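Local structure of galactose mutarotase related enzyme (Lactobacillus acidophilus, 3DCD) at residues M1-K11 / I14-H28. The protein probably binds carbohydrate and may act as an isomerase of the galactose mutarotase (aldose 1-epimerase) type, though its own function has not been established. Residues are numbered along the deposited sequence; the frame is centred on the assembly and turned at random.
Sequences MDYTIENNMIK and ISDHGAEIQSVKSAH
The Tyr3 ring turns an edge to Ile14 O, which lies near the ring plane 3.9 Å from CD1, while Asp16 reaches the same ring obliquely through CB, its carboxylate plane turned 65° from the ring. In the modelled conformer, one of two, the selenium of selenomethionine Met9 lies at the edge of the His28 imidazole, SE 3.7 Å from CE1. The chain terminus illustrates how a carboxylate can fix a free amino group: with CG of Asp16 set between its backbone N and carbonyl carbon (chi1 58°), OD1 forms a 2.8 Å salt bridge to Met1 N, met from above the carboxylate plane. Asp16 N returns a bond to Met1 O, and one water joins Met1 N, Asp2 OD1 and Ser15 OG. Were Asp16 an alanine, the terminal ammonium would probably lack its charged mate and the first residue would be freer to swing. Antiparallel pairing adds further links: Tyr3 and Ile14 exchange two backbone bonds, as do Lys11 and Lys25, with Ala27 N to Met9 O the outer bond. Strand 10-15 thus runs central in a three-stranded meander between 2-6 and 20-26; its Ile14 packs on Ile91 and Phe93 of strand 90-96 and Tyr115 of strand 109-118, with Ile10 on Leu117.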
loop_
_atom_site.group_PDB
_atom_site.type_symbol
_atom_site.label_atom_id
_atom_site.label_comp_id
_atom_site.label_asym_id
_atom_site.label_seq_id
_atom_site.Cartn_x
_atom_site.Cartn_y
_atom_site.Cartn_z
HETATM N N MSE A 1 5.481 -11.243 16.262
HETATM C CA MSE A 1 6.761 -10.728 16.821
HETATM C C MSE A 1 7.193 -9.466 16.065
HETATM O O MSE A 1 7.097 -9.427 14.844
HETATM C CB MSE A 1 7.855 -11.794 16.717
HETATM C CG MSE A 1 9.250 -11.272 17.049
HETATM SE SE MSE A 1 9.359 -10.657 18.913
HETATM C CE MSE A 1 10.645 -9.187 18.782
ATOM N N ASP A 2 7.653 -8.456 16.806
ATOM C CA ASP A 2 8.149 -7.208 16.218
ATOM C C ASP A 2 9.672 -7.228 16.056
ATOM O O ASP A 2 10.395 -7.792 16.889
ATOM C CB ASP A 2 7.764 -6.005 17.078
ATOM C CG ASP A 2 6.269 -5.716 17.071
ATOM O OD1 ASP A 2 5.531 -6.255 16.229
ATOM O OD2 ASP A 2 5.829 -4.934 17.934
ATOM N N TYR A 3 10.142 -6.597 14.984
ATOM C CA TYR A 3 11.562 -6.515 14.663
ATOM C C TYR A 3 11.865 -5.068 14.305
ATOM O O TYR A 3 11.026 -4.378 13.719
ATOM C CB TYR A 3 11.899 -7.425 13.469
ATOM C CG TYR A 3 11.700 -8.908 13.753
ATOM C CD1 TYR A 3 10.458 -9.512 13.578
ATOM C CD2 TYR A 3 12.752 -9.696 14.203
ATOM C CE1 TYR A 3 10.267 -10.874 13.850
ATOM C CE2 TYR A 3 12.571 -11.060 14.474
ATOM C CZ TYR A 3 11.322 -11.630 14.293
ATOM O OH TYR A 3 11.147 -12.963 14.562
ATOM N N THR A 4 13.070 -4.626 14.653
ATOM C CA THR A 4 13.507 -3.253 14.433
ATOM C C THR A 4 14.643 -3.173 13.423
ATOM O O THR A 4 15.562 -3.993 13.461
ATOM C CB THR A 4 13.997 -2.653 15.764
ATOM O OG1 THR A 4 12.884 -2.538 16.646
ATOM C CG2 THR A 4 14.634 -1.260 15.560
ATOM N N ILE A 5 14.533 -2.208 12.505
ATOM C CA ILE A 5 15.645 -1.744 11.678
ATOM C C ILE A 5 15.761 -0.235 11.925
ATOM O O ILE A 5 14.754 0.444 12.124
ATOM C CB ILE A 5 15.504 -2.101 10.149
ATOM C CG1 ILE A 5 14.261 -1.459 9.504
ATOM C CG2 ILE A 5 15.498 -3.635 9.953
ATOM C CD1 ILE A 5 14.207 -1.536 7.964
ATOM N N GLU A 6 16.985 0.282 11.943
ATOM C CA GLU A 6 17.192 1.661 12.378
ATOM C C GLU A 6 18.535 2.227 11.969
ATOM O O GLU A 6 19.492 1.492 11.724
ATOM C CB GLU A 6 17.014 1.791 13.902
ATOM C CG GLU A 6 18.072 1.106 14.742
ATOM C CD GLU A 6 17.889 1.368 16.231
ATOM O OE1 GLU A 6 17.948 0.410 17.028
ATOM O OE2 GLU A 6 17.701 2.539 16.616
ATOM N N ASN A 7 18.586 3.550 11.879
ATOM C CA ASN A 7 19.840 4.260 11.711
ATOM C C ASN A 7 19.774 5.556 12.500
ATOM O O ASN A 7 18.904 5.706 13.360
ATOM C CB ASN A 7 20.160 4.497 10.226
ATOM C CG ASN A 7 19.020 5.178 9.460
ATOM O OD1 ASN A 7 18.863 4.953 8.266
ATOM N ND2 ASN A 7 18.223 5.980 10.143
ATOM N N ASN A 8 20.678 6.487 12.196
ATOM C CA ASN A 8 20.720 7.779 12.858
ATOM C C ASN A 8 19.573 8.737 12.510
ATOM O O ASN A 8 19.455 9.801 13.134
ATOM C CB ASN A 8 22.058 8.475 12.576
ATOM C CG ASN A 8 23.248 7.773 13.226
ATOM O OD1 ASN A 8 23.105 7.011 14.193
ATOM N ND2 ASN A 8 24.441 8.047 12.700
HETATM N N MSE A 9 18.749 8.370 11.522
HETATM C CA MSE A 9 17.657 9.220 11.050
HETATM C C MSE A 9 16.279 8.718 11.510
HETATM O O MSE A 9 15.453 9.502 11.995
HETATM C CB MSE A 9 17.663 9.323 9.518
HETATM C CG MSE A 9 18.961 9.833 8.892
HETATM SE SE MSE A 9 19.324 11.683 9.382
HETATM C CE MSE A 9 17.728 12.531 8.560
ATOM N N ILE A 10 16.024 7.422 11.316
ATOM C CA ILE A 10 14.686 6.859 11.538
ATOM C C ILE A 10 14.778 5.457 12.165
ATOM O O ILE A 10 15.771 4.745 11.983
ATOM C CB ILE A 10 13.776 6.869 10.245
ATOM C CG1 ILE A 10 14.378 6.076 9.088
ATOM C CG2 ILE A 10 13.436 8.319 9.757
ATOM C CD1 ILE A 10 13.393 5.941 7.872
ATOM N N LYS A 11 13.768 5.096 12.943
ATOM C CA LYS A 11 13.705 3.776 13.575
ATOM C C LYS A 11 12.360 3.174 13.204
ATOM O O LYS A 11 11.309 3.804 13.392
ATOM C CB LYS A 11 13.855 3.876 15.097
ATOM C CG LYS A 11 13.814 2.540 15.842
ATOM C CD LYS A 11 13.948 2.750 17.342
ATOM C CE LYS A 11 14.197 1.441 18.086
ATOM N NZ LYS A 11 14.538 1.662 19.550
ATOM N N ILE A 14 8.633 -3.501 12.637
ATOM C CA ILE A 14 7.813 -4.271 11.705
ATOM C C ILE A 14 7.455 -5.645 12.298
ATOM O O ILE A 14 8.296 -6.292 12.917
ATOM C CB ILE A 14 8.554 -4.487 10.376
ATOM C CG1 ILE A 14 9.136 -3.159 9.866
ATOM C CG2 ILE A 14 7.619 -5.104 9.341
ATOM C CD1 ILE A 14 10.465 -3.302 9.210
ATOM N N SER A 15 6.216 -6.081 12.080
ATOM C CA SER A 15 5.729 -7.360 12.616
ATOM C C SER A 15 5.840 -8.455 11.577
ATOM O O SER A 15 5.604 -8.222 10.386
ATOM C CB SER A 15 4.261 -7.239 13.057
ATOM O OG SER A 15 3.744 -8.502 13.493
ATOM N N ASP A 16 6.170 -9.662 12.024
ATOM C CA ASP A 16 6.170 -10.786 11.115
ATOM C C ASP A 16 4.736 -11.192 10.725
ATOM O O ASP A 16 4.540 -11.961 9.778
ATOM C CB ASP A 16 6.971 -11.958 11.662
ATOM C CG ASP A 16 6.469 -12.459 13.008
ATOM O OD1 ASP A 16 5.508 -11.920 13.576
ATOM O OD2 ASP A 16 7.059 -13.432 13.505
ATOM N N HIS A 17 3.757 -10.683 11.474
ATOM C CA HIS A 17 2.363 -10.849 11.112
ATOM C C HIS A 17 2.016 -9.889 9.983
ATOM O O HIS A 17 1.972 -8.670 10.177
ATOM C CB HIS A 17 1.439 -10.641 12.309
ATOM C CG HIS A 17 0.032 -11.071 12.037
ATOM N ND1 HIS A 17 -0.977 -10.179 11.747
ATOM C CD2 HIS A 17 -0.519 -12.302 11.956
ATOM C CE1 HIS A 17 -2.093 -10.847 11.510
ATOM N NE2 HIS A 17 -1.841 -12.133 11.630
ATOM N N GLY A 18 1.823 -10.446 8.785
ATOM C CA GLY A 18 1.558 -9.632 7.598
ATOM C C GLY A 18 2.728 -8.780 7.130
ATOM O O GLY A 18 2.538 -7.894 6.296
ATOM N N ALA A 19 3.930 -9.035 7.662
ATOM C CA ALA A 19 5.141 -8.249 7.323
ATOM C C ALA A 19 4.817 -6.756 7.360
ATOM O O ALA A 19 5.141 -6.011 6.434
ATOM C CB ALA A 19 5.724 -8.679 5.934
ATOM N N GLU A 20 4.142 -6.331 8.438
ATOM C CA GLU A 20 3.500 -5.015 8.490
ATOM C C GLU A 20 4.280 -4.044 9.356
ATOM O O GLU A 20 4.600 -4.346 10.512
ATOM C CB GLU A 20 2.071 -5.128 9.047
ATOM C CG GLU A 20 1.343 -3.803 9.087
ATOM C CD GLU A 20 0.046 -3.837 9.910
ATOM O OE1 GLU A 20 -0.005 -4.499 10.985
ATOM O OE2 GLU A 20 -0.915 -3.168 9.487
ATOM N N ILE A 21 4.567 -2.868 8.800
ATOM C CA ILE A 21 5.197 -1.788 9.572
ATOM C C ILE A 21 4.253 -1.426 10.722
ATOM O O ILE A 21 3.063 -1.221 10.491
ATOM C CB ILE A 21 5.433 -0.558 8.697
ATOM C CG1 ILE A 21 6.537 -0.844 7.666
ATOM C CG2 ILE A 21 5.788 0.674 9.552
ATOM C CD1 ILE A 21 6.596 0.273 6.587
ATOM N N GLN A 22 4.786 -1.394 11.945
ATOM C CA GLN A 22 4.027 -0.992 13.140
ATOM C C GLN A 22 4.279 0.458 13.509
ATOM O O GLN A 22 3.408 1.122 14.076
ATOM C CB GLN A 22 4.419 -1.861 14.356
ATOM C CG GLN A 22 4.274 -3.348 14.148
ATOM C CD GLN A 22 2.859 -3.707 13.804
ATOM O OE1 GLN A 22 1.987 -3.673 14.659
ATOM N NE2 GLN A 22 2.613 -4.020 12.547
ATOM N N SER A 23 5.492 0.929 13.220
ATOM C CA SER A 23 5.955 2.222 13.719
ATOM C C SER A 23 7.116 2.742 12.893
ATOM O O SER A 23 7.997 1.978 12.534
ATOM C CB SER A 23 6.397 2.063 15.187
ATOM O OG SER A 23 7.052 3.223 15.678
ATOM N N VAL A 24 7.118 4.043 12.609
ATOM C CA VAL A 24 8.292 4.724 12.028
ATOM C C VAL A 24 8.464 5.997 12.835
ATOM O O VAL A 24 7.554 6.807 12.887
ATOM C CB VAL A 24 8.089 5.110 10.549
ATOM C CG1 VAL A 24 9.245 6.001 10.037
ATOM C CG2 VAL A 24 7.913 3.862 9.652
ATOM N N LYS A 25 9.617 6.168 13.466
ATOM C CA LYS A 25 9.860 7.345 14.265
ATOM C C LYS A 25 11.127 8.071 13.842
ATOM O O LYS A 25 12.143 7.440 13.520
ATOM C CB LYS A 25 9.974 6.960 15.736
ATOM C CG LYS A 25 8.649 6.706 16.429
ATOM C CD LYS A 25 8.928 6.416 17.894
ATOM C CE LYS A 25 8.119 5.217 18.351
ATOM N NZ LYS A 25 8.165 5.089 19.849
ATOM N N SER A 26 11.076 9.399 13.842
ATOM C CA SER A 26 12.304 10.174 13.707
ATOM C C SER A 26 13.238 9.917 14.880
ATOM O O SER A 26 12.838 10.027 16.033
ATOM C CB SER A 26 12.003 11.664 13.593
ATOM O OG SER A 26 13.191 12.413 13.779
ATOM N N ALA A 27 14.488 9.582 14.570
ATOM C CA ALA A 27 15.515 9.414 15.585
ATOM C C ALA A 27 15.816 10.747 16.282
ATOM O O ALA A 27 16.317 10.782 17.407
ATOM C CB ALA A 27 16.773 8.858 14.941
ATOM N N HIS A 28 15.491 11.847 15.618
ATOM C CA HIS A 28 15.760 13.168 16.185
ATOM C C HIS A 28 14.623 13.764 17.012
ATOM O O HIS A 28 14.869 14.353 18.056
ATOM C CB HIS A 28 16.124 14.130 15.072
ATOM C CG HIS A 28 17.405 13.788 14.395
ATOM N ND1 HIS A 28 17.460 13.375 13.083
ATOM C CD2 HIS A 28 18.679 13.776 14.854
ATOM C CE1 HIS A 28 18.719 13.132 12.758
ATOM N NE2 HIS A 28 19.478 13.373 13.813
HETATM O O HOH W 1 4.079 -8.549 16.236
HETATM O O HOH W 2 5.577 -14.538 15.584
HETATM O O HOH W 3 9.895 3.228 15.609
#